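PDB 5UI9: oxidoreductase protein, which probably catalyses NAD-dependent oxidation or reduction of a small hydroxy acid, as a Gfo/Idh/MocA-type enzyme with bound NAD and 2,3-dihydroxy-2-methylpropanoic acid. Local coordinates for residues 44-47 with 48-52; 172-175 with 176-180; 218-221 with 222-226; 300-303 with 304-308. All coordinates share one frame; numbering follows the deposited sequence.

The four contacts are local ones, spread over both parts of a Gfo/Idh/MocA-type oxidoreductase. Contact 1 ends helix 40-50 of the NAD-binding Rossmann fold, with the side chain of V46 about 8 Å from the NAD. Contact 2 begins helix 175-191 in the C-terminal domain and reaches the bound 2,3-dihydroxy-2-methylpropanoic acid directly through D178, whose side chain is also about 4 Å from the NAD. Contact 3 is a hairpin turn in the same domain, its nearest atoms about 8 Å from those of contact 2. Contact 4 closes helix 289-308; its W302 side chain is about 13 Å from the NAD. Contacts 1 and 3 are farthest apart, about 46 Å between centres.

Contact 1 (44-47 with 48-52); sequences KLVG and DQFGI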
loop_
_atom_site.group_PDB
_atom_site.type_symbol
_atom_site.label_atom_id
_atom_site.label_comp_id
_atom_site.label_asym_id
_atom_site.label_seq_id
_atom_site.Cartn_x
_atom_site.Cartn_y
_atom_site.Cartn_z
ATOM N N LYS A 44 19.715 -40.511 0.658
ATOM C CA LYS A 44 21.086 -40.788 0.204
ATOM C C LYS A 44 21.877 -39.491 -0.037
ATOM O O LYS A 44 22.996 -39.338 0.452
ATOM C CB LYS A 44 21.040 -41.616 -1.090
ATOM C CG LYS A 44 22.369 -42.165 -1.595
ATOM C CD LYS A 44 22.908 -43.278 -0.705
ATOM C CE LYS A 44 23.886 -44.178 -1.451
ATOM N NZ LYS A 44 24.955 -43.406 -2.143
ATOM N N LEU A 45 21.282 -38.569 -0.790
ATOM C CA LEU A 45 21.952 -37.330 -1.186
ATOM C C LEU A 45 22.294 -36.458 0.026
ATOM O O LEU A 45 23.442 -36.040 0.188
ATOM C CB LEU A 45 21.085 -36.562 -2.190
ATOM C CG LEU A 45 21.729 -35.428 -2.993
ATOM C CD1 LEU A 45 21.213 -35.434 -4.428
ATOM C CD2 LEU A 45 21.497 -34.064 -2.347
ATOM N N VAL A 46 21.304 -36.217 0.882
ATOM C CA VAL A 46 21.491 -35.395 2.081
ATOM C C VAL A 46 22.349 -36.110 3.131
ATOM O O VAL A 46 23.178 -35.476 3.791
ATOM C CB VAL A 46 20.126 -34.937 2.669
ATOM C CG1 VAL A 46 20.287 -34.272 4.034
ATOM C CG2 VAL A 46 19.437 -33.995 1.686
ATOM N N GLY A 47 22.155 -37.418 3.283
ATOM C CA GLY A 47 22.975 -38.212 4.202
ATOM C C GLY A 47 24.455 -38.184 3.843
ATOM O O GLY A 47 25.301 -37.974 4.714
ATOM N N ASP A 48 24.759 -38.380 2.558
ATOM C CA ASP A 48 26.145 -38.342 2.060
ATOM C C ASP A 48 26.758 -36.945 2.148
ATOM O O ASP A 48 27.889 -36.795 2.606
ATOM C CB ASP A 48 26.232 -38.851 0.612
ATOM C CG ASP A 48 26.021 -40.364 0.497
ATOM O OD1 ASP A 48 25.963 -41.061 1.529
ATOM O OD2 ASP A 48 25.911 -40.859 -0.643
ATOM N N GLN A 49 26.007 -35.936 1.716
ATOM C CA GLN A 49 26.469 -34.547 1.754
ATOM C C GLN A 49 26.905 -34.108 3.158
ATOM O O GLN A 49 27.954 -33.484 3.311
ATOM C CB GLN A 49 25.377 -33.602 1.220
ATOM C CG GLN A 49 25.805 -32.144 1.074
ATOM C CD GLN A 49 24.756 -31.278 0.393
ATOM O OE1 GLN A 49 23.654 -31.733 0.072
ATOM N NE2 GLN A 49 25.092 -30.019 0.181
ATOM N N PHE A 50 26.107 -34.460 4.168
ATOM C CA PHE A 50 26.321 -34.001 5.544
ATOM C C PHE A 50 26.875 -35.063 6.491
ATOM O O PHE A 50 26.992 -34.805 7.688
ATOM C CB PHE A 50 25.015 -33.400 6.090
ATOM C CG PHE A 50 24.618 -32.131 5.396
ATOM C CD1 PHE A 50 25.126 -30.908 5.817
ATOM C CD2 PHE A 50 23.776 -32.158 4.292
ATOM C CE1 PHE A 50 24.781 -29.736 5.163
ATOM C CE2 PHE A 50 23.429 -30.992 3.632
ATOM C CZ PHE A 50 23.930 -29.781 4.068
ATOM N N GLY A 51 27.225 -36.237 5.959
ATOM C CA GLY A 51 27.868 -37.301 6.738
ATOM C C GLY A 51 27.018 -37.873 7.862
ATOM O O GLY A 51 27.522 -38.101 8.959
ATOM N N ILE A 52 25.733 -38.117 7.588
ATOM C CA ILE A 52 24.804 -38.620 8.608
ATOM C C ILE A 52 24.665 -40.140 8.438
ATOM O O ILE A 52 24.211 -40.614 7.391
ATOM C CB ILE A 52 23.413 -37.933 8.520
ATOM C CG1 ILE A 52 23.523 -36.402 8.358
ATOM C CG2 ILE A 52 22.573 -38.261 9.747
ATOM C CD1 ILE A 52 24.052 -35.638 9.561
#
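K44 and D48, one helical turn apart, are joined by a salt bridge of 3.1 Å from NZ to OD2. The lysine starts with CG anti to its own backbone N (chi1 -171°), then bends at chi2 and chi4, which curls the ammonium group back to the carboxylate on the syn side of OD2. The other oxygen, OD1, is taken by R55 in a second salt bridge, so both carboxylate oxygens have cationic partners. In the backbone, D48 N donates to K44 O at 2.9 Å. The same i to i+4 pattern continues with Q49 N to L45 O and with F50 N to V46 O, the latter at 3.1 Å.

After these three bonds the helix closes at G47 O, which I52 N reaches at 2.9 Å, in the carbonyl plane and on a lone pair. G51 adopts positive phi (64°); this is a Schellman motif, a common C-terminal helix ending. The ring of F50 meets V46 O at its edge, with CD2 3.4 Å from the oxygen, and CD2 also lies 4.1 Å from V46 CG1.

The helix belongs to the beta-alpha-beta unit 30-36, 40-50, 54-56 of the Rossmann fold. V46 and I52 pack on I35 of strand 30-36 and on M21 of helix 17-26, where F50 also meets H22 edge-to-face.

Contact 2 (172-175 with 176-180); sequences ERFI and IEDLG. With 8A1 ((2S)-2,3-dihydroxy-2-methylpropanoic acid), chain D.
F174 and D178 meet through both backbone and side chain at the start of helix 175-191. Among the backbone bonds, D178 N donates to F174 O at 2.9 Å, with F174 at the N-cap position. I175 O is gripped twice, by L179 N and by G180 N, each at 2.8 Å; the second of these marks a wider, pi-type turn over 176-180. The carboxylate oxygens of E211 accept from F174 N and I176 N.

Packing is the second kind of interaction. The F174 ring and the D178 carboxylate lie side by side with their planes only 18° apart, and F174 CE1 is 3.8 Å from D178 OD2. I175 runs alongside L179, CG1 to CB 3.9 Å, and both side chains reach V230 of strand 225-231. This helix of the GFO/IDH/MocA C-terminal domain thus packs on the domain's mixed sheet, while D178, in the first turn, reaches the ligand. R173 and E177 cross at about a right angle without a salt bridge, E177 OE2 standing 3.4 Å from R173 CB.

The third kind is ligand binding. A chi1 of 175° swings the D178 carboxylate away from its own backbone N and out to the bound dihydroxy acid, where it accepts from both hydroxyls: O2 to OD1 at 2.7 Å and O1 to OD2 at 2.6 Å. OD1 also forms a salt bridge with K98, itself hydrogen-bonded to the ligand, and Y232, H182 and Q165 also hydrogen-bond to the ligand.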
loop_
_atom_site.group_PDB
_atom_site.type_symbol
_atom_site.label_atom_id
_atom_site.label_comp_id
_atom_site.label_asym_id
_atom_site.label_seq_id
_atom_site.Cartn_x
_atom_site.Cartn_y
_atom_site.Cartn_z
ATOM N N GLU A 172 -4.420 -25.062 -5.143
ATOM C CA GLU A 172 -5.517 -24.094 -5.296
ATOM C C GLU A 172 -5.181 -22.807 -4.541
ATOM O O GLU A 172 -5.504 -21.713 -4.993
ATOM C CB GLU A 172 -6.825 -24.680 -4.741
ATOM C CG GLU A 172 -8.095 -23.944 -5.164
ATOM C CD GLU A 172 -8.837 -24.632 -6.304
ATOM O OE1 GLU A 172 -8.194 -24.986 -7.317
ATOM O OE2 GLU A 172 -10.069 -24.816 -6.190
ATOM N N ARG A 173 -4.560 -22.969 -3.375
ATOM C CA ARG A 173 -3.976 -21.875 -2.603
ATOM C C ARG A 173 -2.481 -21.786 -2.899
ATOM O O ARG A 173 -1.812 -22.815 -3.019
ATOM C CB ARG A 173 -4.176 -22.130 -1.114
ATOM C CG ARG A 173 -5.634 -22.175 -0.699
ATOM C CD ARG A 173 -5.776 -22.258 0.810
ATOM N NE ARG A 173 -7.146 -21.963 1.239
ATOM C CZ ARG A 173 -7.547 -21.840 2.506
ATOM N NH1 ARG A 173 -6.690 -21.980 3.524
ATOM N NH2 ARG A 173 -8.824 -21.566 2.758
ATOM N N PHE A 174 -1.961 -20.562 -3.006
ATOM C CA PHE A 174 -0.531 -20.336 -3.252
ATOM C C PHE A 174 0.004 -19.212 -2.357
ATOM O O PHE A 174 0.421 -19.494 -1.241
ATOM C CB PHE A 174 -0.244 -20.140 -4.762
ATOM C CG PHE A 174 1.141 -19.599 -5.088
ATOM C CD1 PHE A 174 2.272 -19.997 -4.374
ATOM C CD2 PHE A 174 1.308 -18.708 -6.149
ATOM C CE1 PHE A 174 3.530 -19.491 -4.686
ATOM C CE2 PHE A 174 2.564 -18.204 -6.470
ATOM C CZ PHE A 174 3.677 -18.593 -5.738
ATOM N N ILE A 175 -0.037 -17.957 -2.807
ATOM C CA ILE A 175 0.868 -16.939 -2.244
ATOM C C ILE A 175 0.623 -16.548 -0.775
ATOM O O ILE A 175 1.591 -16.313 -0.060
ATOM C CB ILE A 175 0.969 -15.682 -3.142
ATOM C CG1 ILE A 175 2.235 -14.879 -2.802
ATOM C CG2 ILE A 175 -0.281 -14.815 -3.032
ATOM C CD1 ILE A 175 2.559 -13.812 -3.821
ATOM N N ILE A 176 -0.627 -16.493 -0.311
ATOM C CA ILE A 176 -0.873 -16.132 1.097
ATOM C C ILE A 176 -0.331 -17.227 2.037
ATOM O O ILE A 176 0.380 -16.930 3.008
ATOM C CB ILE A 176 -2.359 -15.827 1.421
ATOM C CG1 ILE A 176 -2.919 -14.748 0.486
ATOM C CG2 ILE A 176 -2.500 -15.379 2.876
ATOM C CD1 ILE A 176 -4.368 -14.385 0.740
ATOM N N GLU A 177 -0.668 -18.477 1.726
ATOM C CA GLU A 177 -0.171 -19.647 2.453
ATOM C C GLU A 177 1.357 -19.797 2.388
ATOM O O GLU A 177 1.984 -20.135 3.382
ATOM C CB GLU A 177 -0.828 -20.919 1.901
ATOM C CG GLU A 177 -0.441 -22.204 2.619
ATOM C CD GLU A 177 -1.047 -23.459 2.006
ATOM O OE1 GLU A 177 -0.707 -24.557 2.493
ATOM O OE2 GLU A 177 -1.847 -23.364 1.044
ATOM N N ASP A 178 1.945 -19.556 1.223
ATOM C CA ASP A 178 3.376 -19.774 1.036
ATOM C C ASP A 178 4.234 -18.610 1.535
ATOM O O ASP A 178 5.253 -18.816 2.201
ATOM C CB ASP A 178 3.695 -20.014 -0.438
ATOM C CG ASP A 178 5.188 -20.117 -0.695
ATOM O OD1 ASP A 178 5.852 -20.911 0.012
ATOM O OD2 ASP A 178 5.696 -19.396 -1.583
ATOM N N LEU A 179 3.830 -17.393 1.174
ATOM C CA LEU A 179 4.680 -16.212 1.304
ATOM C C LEU A 179 4.054 -15.145 2.193
ATOM O O LEU A 179 4.733 -14.599 3.075
ATOM C CB LEU A 179 4.992 -15.680 -0.100
ATOM C CG LEU A 179 5.823 -14.410 -0.297
ATOM C CD1 LEU A 179 4.983 -13.151 -0.134
ATOM C CD2 LEU A 179 7.055 -14.383 0.600
ATOM N N GLY A 180 2.772 -14.844 1.962
ATOM C CA GLY A 180 2.003 -13.918 2.801
ATOM C C GLY A 180 2.066 -14.265 4.276
ATOM O O GLY A 180 2.066 -13.380 5.131
HETATM O OXT 8A1 D . 10.812 -18.564 1.775
HETATM C C 8A1 D . 9.724 -19.155 1.572
HETATM O O 8A1 D . 9.020 -19.602 2.504
HETATM C CA 8A1 D . 9.233 -19.324 0.157
HETATM C CB 8A1 D . 8.291 -18.151 -0.117
HETATM O O1 8A1 D . 7.906 -18.091 -1.494
HETATM O O2 8A1 D . 8.529 -20.571 0.031
HETATM C C3 8A1 D . 10.416 -19.353 -0.812
#

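Contact 3 (218-221 with 222-226); sequences LDHQ and NGATS
H220 and S226 join side chains across a beta hairpin, strand 213-220 turning into strand 225-231 within the mixed sheet of the C-terminal domain. On the packed side, H220 NE2 and S226 OG form a hydrogen bond of 3.0 Å in which either atom may be the donor. The imidazole extends toward the second strand with CG anti to its carbonyl carbon (chi1 -65°), and its edge, not its face, meets A224 O and S226 CB. Its other nitrogen, ND1, is held by the carbonyl of G192, so both ring nitrogens have partners and the rotation of the ring is fixed. L218 closes in on the same hydroxyl, CD1 lying 3.2 Å from S226 OG, and continues onto V194 and L197. Helix 175-191 covers this face with A187, which touches L218, and L191, which touches both H220 and S226.

L218 and S226 form an antiparallel hydrogen-bonded pair, L218 N donating to S226 O at 2.7 Å and S226 N to L218 O; D219 and T225 are the next, non-hydrogen-bonded pair.

The face carrying D219 and T225 holds a bridging water and borders the second subunit. D219 OD1 and T225 OG1 are each 2.6 Å from this water; R200 of the second subunit forms a salt bridge with D219 OD1, while OD2 bonds to T196 of the same chain. The solvent side is the exposed tip, where a type I turn from H220 to G223 is closed by G223 N to H220 O. N222 adds an Asx turn, its OD1 accepting from A224 N at 2.9 Å.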
loop_
_atom_site.group_PDB
_atom_site.type_symbol
_atom_site.label_atom_id
_atom_site.label_comp_id
_atom_site.label_asym_id
_atom_site.label_seq_id
_atom_site.Cartn_x
_atom_site.Cartn_y
_atom_site.Cartn_z
ATOM N N LEU A 218 -4.825 -4.340 7.257
ATOM C CA LEU A 218 -4.827 -4.768 8.665
ATOM C C LEU A 218 -5.209 -3.640 9.614
ATOM O O LEU A 218 -4.684 -2.543 9.516
ATOM C CB LEU A 218 -3.444 -5.273 9.067
ATOM C CG LEU A 218 -2.829 -6.453 8.306
ATOM C CD1 LEU A 218 -1.449 -6.788 8.867
ATOM C CD2 LEU A 218 -3.727 -7.683 8.346
ATOM N N ASP A 219 -6.112 -3.929 10.543
ATOM C CA ASP A 219 -6.405 -3.030 11.655
ATOM C C ASP A 219 -5.778 -3.649 12.902
ATOM O O ASP A 219 -6.269 -4.656 13.409
ATOM C CB ASP A 219 -7.912 -2.861 11.799
ATOM C CG ASP A 219 -8.580 -2.480 10.475
ATOM O OD1 ASP A 219 -8.207 -1.433 9.898
ATOM O OD2 ASP A 219 -9.478 -3.216 10.002
ATOM N N HIS A 220 -4.670 -3.074 13.365
ATOM C CA HIS A 220 -3.959 -3.611 14.532
ATOM C C HIS A 220 -4.675 -3.243 15.831
ATOM O O HIS A 220 -5.368 -2.231 15.894
ATOM C CB HIS A 220 -2.509 -3.138 14.543
ATOM C CG HIS A 220 -1.701 -3.661 13.396
ATOM N ND1 HIS A 220 -0.906 -4.781 13.497
ATOM C CD2 HIS A 220 -1.578 -3.225 12.119
ATOM C CE1 HIS A 220 -0.320 -5.009 12.335
ATOM N NE2 HIS A 220 -0.710 -4.077 11.480
ATOM N N GLN A 221 -4.518 -4.075 16.862
ATOM C CA GLN A 221 -5.169 -3.837 18.165
ATOM C C GLN A 221 -4.739 -2.514 18.819
ATOM O O GLN A 221 -5.547 -1.864 19.486
ATOM C CB GLN A 221 -4.918 -5.013 19.123
ATOM C CG GLN A 221 -5.589 -6.315 18.692
ATOM C CD GLN A 221 -5.199 -7.517 19.543
ATOM O OE1 GLN A 221 -4.447 -7.401 20.515
ATOM N NE2 GLN A 221 -5.714 -8.684 19.177
ATOM N N ASN A 222 -3.484 -2.111 18.605
ATOM C CA ASN A 222 -2.954 -0.826 19.116
ATOM C C ASN A 222 -3.414 0.436 18.350
ATOM O O ASN A 222 -2.946 1.535 18.650
ATOM C CB ASN A 222 -1.408 -0.863 19.192
ATOM C CG ASN A 222 -0.722 -0.874 17.817
ATOM O OD1 ASN A 222 -1.319 -0.558 16.782
ATOM N ND2 ASN A 222 0.550 -1.241 17.812
ATOM N N GLY A 223 -4.279 0.282 17.346
ATOM C CA GLY A 223 -4.797 1.415 16.583
ATOM C C GLY A 223 -4.155 1.604 15.221
ATOM O O GLY A 223 -4.769 2.198 14.342
ATOM N N ALA A 224 -2.931 1.100 15.037
ATOM C CA ALA A 224 -2.222 1.209 13.755
ATOM C C ALA A 224 -2.960 0.519 12.611
ATOM O O ALA A 224 -3.668 -0.460 12.818
ATOM C CB ALA A 224 -0.804 0.655 13.866
ATOM N N THR A 225 -2.800 1.073 11.414
ATOM C CA THR A 225 -3.304 0.483 10.183
ATOM C C THR A 225 -2.105 0.049 9.363
ATOM O O THR A 225 -1.102 0.755 9.324
ATOM C CB THR A 225 -4.096 1.512 9.361
ATOM O OG1 THR A 225 -5.169 2.030 10.145
ATOM C CG2 THR A 225 -4.655 0.891 8.080
ATOM N N SER A 226 -2.198 -1.099 8.700
ATOM C CA SER A 226 -1.154 -1.490 7.764
ATOM C C SER A 226 -1.685 -2.152 6.494
ATOM O O SER A 226 -2.821 -2.641 6.449
ATOM C CB SER A 226 -0.090 -2.357 8.451
ATOM O OG SER A 226 -0.486 -3.707 8.528
HETATM O O HOH W 1 -6.957 0.446 11.279
#

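Contact 4 (300-303 with 304-308); sequences QHWT and DRLSS
The last two turns of helix 289-308 hold three side-chain pairs spaced four residues apart, Q300 with D304, H301 with R305 and W302 with L306. Q300 bends at chi2 (65°) and brings NE2 to D304 OD1, a hydrogen bond of 3.2 Å that meets the oxygen from above the carboxylate plane; NE2 also donates to K28 O. H301 and R305 cross: R305 CG sits over one face of the imidazole, 4.1 Å from its centroid, a CH-pi contact. In turn H301 CE1 lies over one face of the guanidinium, 3.7 Å from R305 CZ, although the two planes are 56° apart. H301 NE2 accepts from S313 N, which helps to fix the ring.

W302 and L306 run side by side, L306 CD2 lying 3.6 Å from W302 NE1 and 3.8 Å from CZ2. The indole goes on to F70, edge-to-face, and to W24 of helix 17-26, while L306 touches L6 of strand 6-11, so this end of the helix packs against the Rossmann fold. Near the end of the helix T303 O accepts twice from S307, from N at 3.1 Å and from OG at 2.9 Å, the two donors arriving from opposite faces of the carbonyl plane.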
loop_
_atom_site.group_PDB
_atom_site.type_symbol
_atom_site.label_atom_id
_atom_site.label_comp_id
_atom_site.label_asym_id
_atom_site.label_seq_id
_atom_site.Cartn_x
_atom_site.Cartn_y
_atom_site.Cartn_z
ATOM N N GLN A 300 19.823 -21.209 15.964
ATOM C CA GLN A 300 20.574 -20.838 17.173
ATOM C C GLN A 300 19.635 -20.376 18.283
ATOM O O GLN A 300 19.848 -20.706 19.457
ATOM C CB GLN A 300 21.611 -19.734 16.897
ATOM C CG GLN A 300 22.613 -19.523 18.036
ATOM C CD GLN A 300 23.500 -20.728 18.248
ATOM O OE1 GLN A 300 24.318 -21.051 17.395
ATOM N NE2 GLN A 300 23.335 -21.414 19.379
ATOM N N HIS A 301 18.618 -19.599 17.912
ATOM C CA HIS A 301 17.601 -19.136 18.857
ATOM C C HIS A 301 16.906 -20.330 19.517
ATOM O O HIS A 301 16.832 -20.397 20.747
ATOM C CB HIS A 301 16.599 -18.212 18.155
ATOM C CG HIS A 301 15.419 -17.829 18.993
ATOM N ND1 HIS A 301 15.473 -16.840 19.951
ATOM C CD2 HIS A 301 14.141 -18.278 18.988
ATOM C CE1 HIS A 301 14.284 -16.706 20.512
ATOM N NE2 HIS A 301 13.458 -17.567 19.945
ATOM N N TRP A 302 16.431 -21.273 18.704
ATOM C CA TRP A 302 15.843 -22.524 19.211
ATOM C C TRP A 302 16.757 -23.214 20.228
ATOM O O TRP A 302 16.318 -23.571 21.319
ATOM C CB TRP A 302 15.543 -23.495 18.063
ATOM C CG TRP A 302 15.285 -24.924 18.517
ATOM C CD1 TRP A 302 16.193 -25.952 18.567
ATOM C CD2 TRP A 302 14.047 -25.460 18.996
ATOM N NE1 TRP A 302 15.595 -27.092 19.056
ATOM C CE2 TRP A 302 14.277 -26.819 19.324
ATOM C CE3 TRP A 302 12.766 -24.926 19.182
ATOM C CZ2 TRP A 302 13.260 -27.659 19.813
ATOM C CZ3 TRP A 302 11.760 -25.755 19.676
ATOM C CH2 TRP A 302 12.013 -27.108 19.985
ATOM N N THR A 303 18.015 -23.402 19.831
ATOM C CA THR A 303 19.023 -24.086 20.633
ATOM C C THR A 303 19.295 -23.388 21.969
ATOM O O THR A 303 19.372 -24.056 23.009
ATOM C CB THR A 303 20.335 -24.230 19.831
ATOM O OG1 THR A 303 20.063 -24.935 18.610
ATOM C CG2 THR A 303 21.412 -24.976 20.635
ATOM N N ASP A 304 19.424 -22.063 21.936
ATOM C CA ASP A 304 19.601 -21.260 23.151
ATOM C C ASP A 304 18.408 -21.419 24.083
ATOM O O ASP A 304 18.587 -21.649 25.287
ATOM C CB ASP A 304 19.782 -19.764 22.825
ATOM C CG ASP A 304 21.085 -19.457 22.080
ATOM O OD1 ASP A 304 21.999 -20.311 22.048
ATOM O OD2 ASP A 304 21.187 -18.340 21.520
ATOM N N ARG A 305 17.203 -21.304 23.521
ATOM C CA ARG A 305 15.961 -21.391 24.308
ATOM C C ARG A 305 15.676 -22.782 24.891
ATOM O O ARG A 305 15.178 -22.899 26.016
ATOM C CB ARG A 305 14.762 -20.908 23.480
ATOM C CG ARG A 305 14.758 -19.401 23.231
ATOM C CD ARG A 305 14.514 -18.611 24.515
ATOM N NE ARG A 305 14.404 -17.180 24.251
ATOM C CZ ARG A 305 15.426 -16.353 24.030
ATOM N NH1 ARG A 305 16.691 -16.786 24.040
ATOM N NH2 ARG A 305 15.181 -15.066 23.790
ATOM N N LEU A 306 15.992 -23.822 24.127
ATOM C CA LEU A 306 15.852 -25.191 24.594
ATOM C C LEU A 306 16.834 -25.478 25.740
ATOM O O LEU A 306 16.458 -26.113 26.724
ATOM C CB LEU A 306 16.052 -26.173 23.431
ATOM C CG LEU A 306 15.719 -27.644 23.671
ATOM C CD1 LEU A 306 14.284 -27.793 24.163
ATOM C CD2 LEU A 306 15.951 -28.474 22.408
ATOM N N SER A 307 18.069 -24.988 25.605
ATOM C CA SER A 307 19.126 -25.130 26.625
ATOM C C SER A 307 18.825 -24.449 27.958
ATOM O O SER A 307 19.223 -24.953 29.011
ATOM C CB SER A 307 20.456 -24.565 26.104
ATOM O OG SER A 307 20.948 -25.329 25.022
ATOM N N SER A 308 18.168 -23.291 27.898
ATOM C CA SER A 308 17.832 -22.493 29.085
ATOM C C SER A 308 16.391 -22.691 29.572
ATOM O O SER A 308 16.042 -22.238 30.665
ATOM C CB SER A 308 18.048 -21.010 28.788
ATOM O OG SER A 308 17.097 -20.548 27.844
#